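Local coordinates for uncharacterized metal-dependent hydrolase (Pyrococcus furiosus, PDB 3ICJ), which is an uncharacterized amidohydrolase-family enzyme that binds two zinc ions and probably hydrolyses carbon-nitrogen bonds other than peptide bonds, at residues Leu102-Val114 with Asp219-Leu231. Residues are numbered along the deposited sequence; the frame is centred on the assembly and turned at random.
Sequences LHLDELGMSLEMV and DYKHYIESAQEHL. With ZN (zinc ion), chain B.
The carboxylate of Glu-112 meets two side chains of helix 217-233: OE1 accepts a hydrogen bond from His-222 ND1 at 2.8 Å, and OE2 lies 3.0 Å from Ser-226 OG, whose proton could instead serve His-222 O. The histidine bond is bent (134° at the hydrogen); OE1 sits in the imidazole plane, but the donor stands above the carboxylate plane, the two planes being nearly perpendicular. Glu-112 reaches them with a chain bent about its CB-CG bond (chi2 93°). The same OE1 touches the edge of the Tyr-223 ring, while Met-109 CG, in the conformer given, lies over one face, a CH-pi contact 3.6 Å from the centroid. That conformer continues extended, SD oblique to the ring and CE against Tyr-220, whose OH is hydrogen-bonded to Asn-211 O. With an alanine at Tyr-223, Met-109 CG would probably lose the ring face it lies on and Glu-112 OE1 the edge beside it, leaving a gap between the helices. The axes cross at 84° and approach to 7.1 Å, made possible by Gly-108: its CA lies 3.2 Å from Tyr-223 O in a CA-H...O contact, where any CB would clash. Ala-227 CB packs against Leu-104 O and Leu-107. Beyond it Leu-231 CD1 presses on Leu-104 CD2 at a tight 3.4 Å, while its CD2 meets Leu-102 CD2 tip to tip. Leu-111 CD2 sits over the centre of the His-230 ring. His-103, N-cap of helix 104-112, turns away to bind zinc with His-101, Asp-434 and carboxylated Lys-296. A mostly apolar, close crossing thus joins the helix after the His-X-His metal motif to helix 217-233, Glu-112 adding a polar tie at its rim.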
# COMPACT_ATOMS: atom_id res chain seq x y z
N LEU A 102 1.23 0.12 -1.23
CA LEU A 102 0.17 1.05 -0.90
C LEU A 102 -0.29 1.87 -2.10
O LEU A 102 0.30 1.80 -3.19
CB LEU A 102 0.55 1.94 0.30
CG LEU A 102 1.90 2.66 0.36
CD1 LEU A 102 1.98 3.69 -0.75
CD2 LEU A 102 2.04 3.34 1.72
N HIS A 103 -1.32 2.68 -1.89
CA HIS A 103 -1.88 3.49 -2.96
C HIS A 103 -1.78 4.94 -2.56
O HIS A 103 -2.63 5.45 -1.83
CB HIS A 103 -3.32 3.07 -3.23
CG HIS A 103 -3.47 1.61 -3.53
ND1 HIS A 103 -3.41 1.11 -4.81
CD2 HIS A 103 -3.64 0.55 -2.70
CE1 HIS A 103 -3.54 -0.21 -4.76
NE2 HIS A 103 -3.68 -0.57 -3.50
N LEU A 104 -0.71 5.59 -3.03
CA LEU A 104 -0.40 6.98 -2.64
C LEU A 104 -1.50 7.95 -3.04
O LEU A 104 -1.81 8.87 -2.28
CB LEU A 104 0.93 7.46 -3.27
CG LEU A 104 2.26 6.95 -2.75
CD1 LEU A 104 3.41 7.61 -3.49
CD2 LEU A 104 2.35 7.23 -1.27
N ASP A 105 -2.07 7.78 -4.23
CA ASP A 105 -3.18 8.66 -4.67
C ASP A 105 -4.42 8.52 -3.76
O ASP A 105 -4.97 9.52 -3.27
CB ASP A 105 -3.53 8.47 -6.17
CG ASP A 105 -3.67 6.98 -6.59
OD1 ASP A 105 -3.51 6.03 -5.77
OD2 ASP A 105 -3.94 6.77 -7.79
N GLU A 106 -4.83 7.28 -3.54
CA GLU A 106 -5.97 6.98 -2.66
C GLU A 106 -5.72 7.38 -1.21
O GLU A 106 -6.62 7.87 -0.54
CB GLU A 106 -6.33 5.50 -2.74
CG GLU A 106 -7.01 5.08 -4.04
CD GLU A 106 -7.45 3.62 -4.01
OE1 GLU A 106 -6.92 2.81 -4.81
OE2 GLU A 106 -8.33 3.28 -3.19
N LEU A 107 -4.49 7.17 -0.71
CA LEU A 107 -4.14 7.64 0.64
C LEU A 107 -4.30 9.16 0.72
O LEU A 107 -4.88 9.66 1.66
CB LEU A 107 -2.72 7.23 1.07
CG LEU A 107 -2.17 7.83 2.39
CD1 LEU A 107 -3.08 7.58 3.63
CD2 LEU A 107 -0.73 7.35 2.67
N GLY A 108 -3.79 9.87 -0.28
CA GLY A 108 -3.98 11.33 -0.35
C GLY A 108 -5.43 11.82 -0.39
O GLY A 108 -5.77 12.79 0.30
N MET A 109 -6.26 11.15 -1.19
CA MET A 109 -7.70 11.42 -1.27
C MET A 109 -8.32 11.26 0.12
O MET A 109 -9.11 12.10 0.57
CB MET A 109 -8.41 10.47 -2.28
CG MET A 109 -7.95 10.52 -3.76
SD MET A 109 -8.62 9.26 -4.91
CE MET A 109 -7.48 9.28 -6.28
N SER A 110 -7.92 10.18 0.81
CA SER A 110 -8.46 9.84 2.13
C SER A 110 -8.12 10.85 3.23
O SER A 110 -8.96 11.15 4.08
CB SER A 110 -8.01 8.43 2.54
OG SER A 110 -8.72 7.47 1.80
N LEU A 111 -6.90 11.37 3.19
CA LEU A 111 -6.47 12.43 4.12
C LEU A 111 -7.21 13.76 3.92
O LEU A 111 -7.42 14.50 4.88
CB LEU A 111 -4.94 12.65 4.02
CG LEU A 111 -4.10 11.43 4.41
CD1 LEU A 111 -2.65 11.53 3.84
CD2 LEU A 111 -4.11 11.18 5.91
N GLU A 112 -7.59 14.05 2.67
CA GLU A 112 -8.33 15.27 2.30
C GLU A 112 -9.83 15.21 2.55
O GLU A 112 -10.48 16.25 2.56
CB GLU A 112 -8.14 15.58 0.82
CG GLU A 112 -7.19 16.71 0.50
CD GLU A 112 -5.78 16.23 0.26
OE1 GLU A 112 -5.30 16.36 -0.89
OE2 GLU A 112 -5.16 15.70 1.20
N MET A 113 -10.39 14.00 2.70
CA MET A 113 -11.83 13.82 2.76
C MET A 113 -12.42 14.47 3.99
O MET A 113 -11.77 14.55 5.04
CB MET A 113 -12.20 12.33 2.72
CG MET A 113 -12.16 11.71 1.34
SD MET A 113 -13.19 10.25 1.18
CE MET A 113 -12.28 9.05 2.09
N VAL A 114 -13.65 14.96 3.86
CA VAL A 114 -14.37 15.50 5.00
C VAL A 114 -14.84 14.34 5.88
O VAL A 114 -15.52 13.43 5.40
CB VAL A 114 -15.57 16.40 4.56
CG1 VAL A 114 -16.41 16.82 5.78
CG2 VAL A 114 -15.06 17.65 3.82
N ASP A 219 -4.84 17.61 -9.36
CA ASP A 219 -5.47 16.95 -8.21
C ASP A 219 -4.62 15.76 -7.75
O ASP A 219 -4.38 15.59 -6.55
CB ASP A 219 -6.87 16.42 -8.53
CG ASP A 219 -7.87 17.51 -8.84
OD1 ASP A 219 -7.80 18.62 -8.28
OD2 ASP A 219 -8.78 17.21 -9.64
N TYR A 220 -4.14 14.95 -8.69
CA TYR A 220 -3.31 13.79 -8.34
C TYR A 220 -1.97 14.15 -7.72
O TYR A 220 -1.54 13.48 -6.78
CB TYR A 220 -3.08 12.84 -9.51
CG TYR A 220 -4.19 11.85 -9.70
CD1 TYR A 220 -5.33 12.19 -10.42
CD2 TYR A 220 -4.12 10.58 -9.14
CE1 TYR A 220 -6.38 11.28 -10.59
CE2 TYR A 220 -5.16 9.64 -9.31
CZ TYR A 220 -6.29 10.01 -10.05
OH TYR A 220 -7.33 9.13 -10.23
N LYS A 221 -1.35 15.24 -8.20
CA LYS A 221 -0.09 15.74 -7.62
C LYS A 221 -0.29 16.10 -6.16
O LYS A 221 0.54 15.78 -5.31
CB LYS A 221 0.41 16.97 -8.39
CG LYS A 221 0.99 16.68 -9.78
CD LYS A 221 1.37 17.98 -10.47
CE LYS A 221 2.66 18.54 -9.89
NZ LYS A 221 2.91 19.94 -10.36
N HIS A 222 -1.40 16.78 -5.90
CA HIS A 222 -1.77 17.20 -4.56
C HIS A 222 -2.01 15.99 -3.62
O HIS A 222 -1.49 15.96 -2.51
CB HIS A 222 -2.99 18.11 -4.61
CG HIS A 222 -3.22 18.86 -3.34
ND1 HIS A 222 -3.88 18.30 -2.26
CD2 HIS A 222 -2.86 20.11 -2.96
CE1 HIS A 222 -3.92 19.18 -1.28
NE2 HIS A 222 -3.32 20.28 -1.67
N TYR A 223 -2.78 15.02 -4.09
CA TYR A 223 -3.00 13.76 -3.33
C TYR A 223 -1.71 13.06 -3.00
O TYR A 223 -1.48 12.65 -1.85
CB TYR A 223 -3.94 12.81 -4.11
CG TYR A 223 -5.36 13.35 -4.25
CD1 TYR A 223 -5.93 14.14 -3.25
CD2 TYR A 223 -6.13 13.09 -5.39
CE1 TYR A 223 -7.21 14.64 -3.36
CE2 TYR A 223 -7.43 13.60 -5.51
CZ TYR A 223 -7.96 14.38 -4.49
OH TYR A 223 -9.23 14.89 -4.57
N ILE A 224 -0.85 12.92 -4.00
CA ILE A 224 0.41 12.24 -3.82
C ILE A 224 1.29 13.00 -2.83
O ILE A 224 1.90 12.38 -1.95
CB ILE A 224 1.13 12.00 -5.18
CG1 ILE A 224 0.34 10.98 -6.00
CG2 ILE A 224 2.57 11.53 -4.95
CD1 ILE A 224 0.67 10.97 -7.50
N GLU A 225 1.35 14.33 -2.95
CA GLU A 225 2.10 15.13 -1.97
C GLU A 225 1.56 15.07 -0.53
O GLU A 225 2.37 15.04 0.42
CB GLU A 225 2.25 16.58 -2.41
CG GLU A 225 3.25 16.77 -3.54
CD GLU A 225 3.45 18.24 -3.93
OE1 GLU A 225 4.58 18.75 -3.82
OE2 GLU A 225 2.46 18.87 -4.37
N SER A 226 0.24 15.03 -0.36
CA SER A 226 -0.36 14.83 0.98
C SER A 226 -0.00 13.46 1.60
O SER A 226 0.32 13.41 2.79
CB SER A 226 -1.89 14.98 0.97
OG SER A 226 -2.28 16.22 0.42
N ALA A 227 -0.12 12.39 0.80
CA ALA A 227 0.32 11.03 1.22
C ALA A 227 1.79 10.98 1.60
O ALA A 227 2.15 10.37 2.61
CB ALA A 227 0.05 10.01 0.11
N GLN A 228 2.63 11.60 0.78
CA GLN A 228 4.07 11.61 1.00
C GLN A 228 4.45 12.32 2.31
O GLN A 228 5.24 11.79 3.09
CB GLN A 228 4.77 12.24 -0.20
CG GLN A 228 6.16 12.75 0.05
CD GLN A 228 6.79 13.27 -1.23
OE1 GLN A 228 7.36 12.50 -1.99
NE2 GLN A 228 6.67 14.58 -1.47
N GLU A 229 3.84 13.47 2.57
CA GLU A 229 4.02 14.17 3.86
C GLU A 229 3.60 13.33 5.06
O GLU A 229 4.29 13.33 6.08
CB GLU A 229 3.29 15.53 3.88
CG GLU A 229 3.96 16.59 3.03
CD GLU A 229 5.47 16.75 3.33
OE1 GLU A 229 5.84 16.96 4.50
OE2 GLU A 229 6.29 16.69 2.39
N HIS A 230 2.50 12.60 4.91
CA HIS A 230 1.97 11.76 5.98
C HIS A 230 2.92 10.59 6.24
O HIS A 230 3.28 10.33 7.39
CB HIS A 230 0.56 11.29 5.60
CG HIS A 230 -0.07 10.34 6.58
ND1 HIS A 230 -0.58 10.75 7.79
CD2 HIS A 230 -0.30 9.01 6.50
CE1 HIS A 230 -1.10 9.71 8.42
NE2 HIS A 230 -0.93 8.64 7.66
N LEU A 231 3.36 9.93 5.16
CA LEU A 231 4.23 8.77 5.26
C LEU A 231 5.61 9.09 5.85
O LEU A 231 6.12 8.34 6.71
CB LEU A 231 4.39 8.09 3.89
CG LEU A 231 3.13 7.33 3.46
CD1 LEU A 231 3.19 7.04 1.97
CD2 LEU A 231 2.92 6.05 4.25
ZN ZN B . -3.80 -2.78 -2.83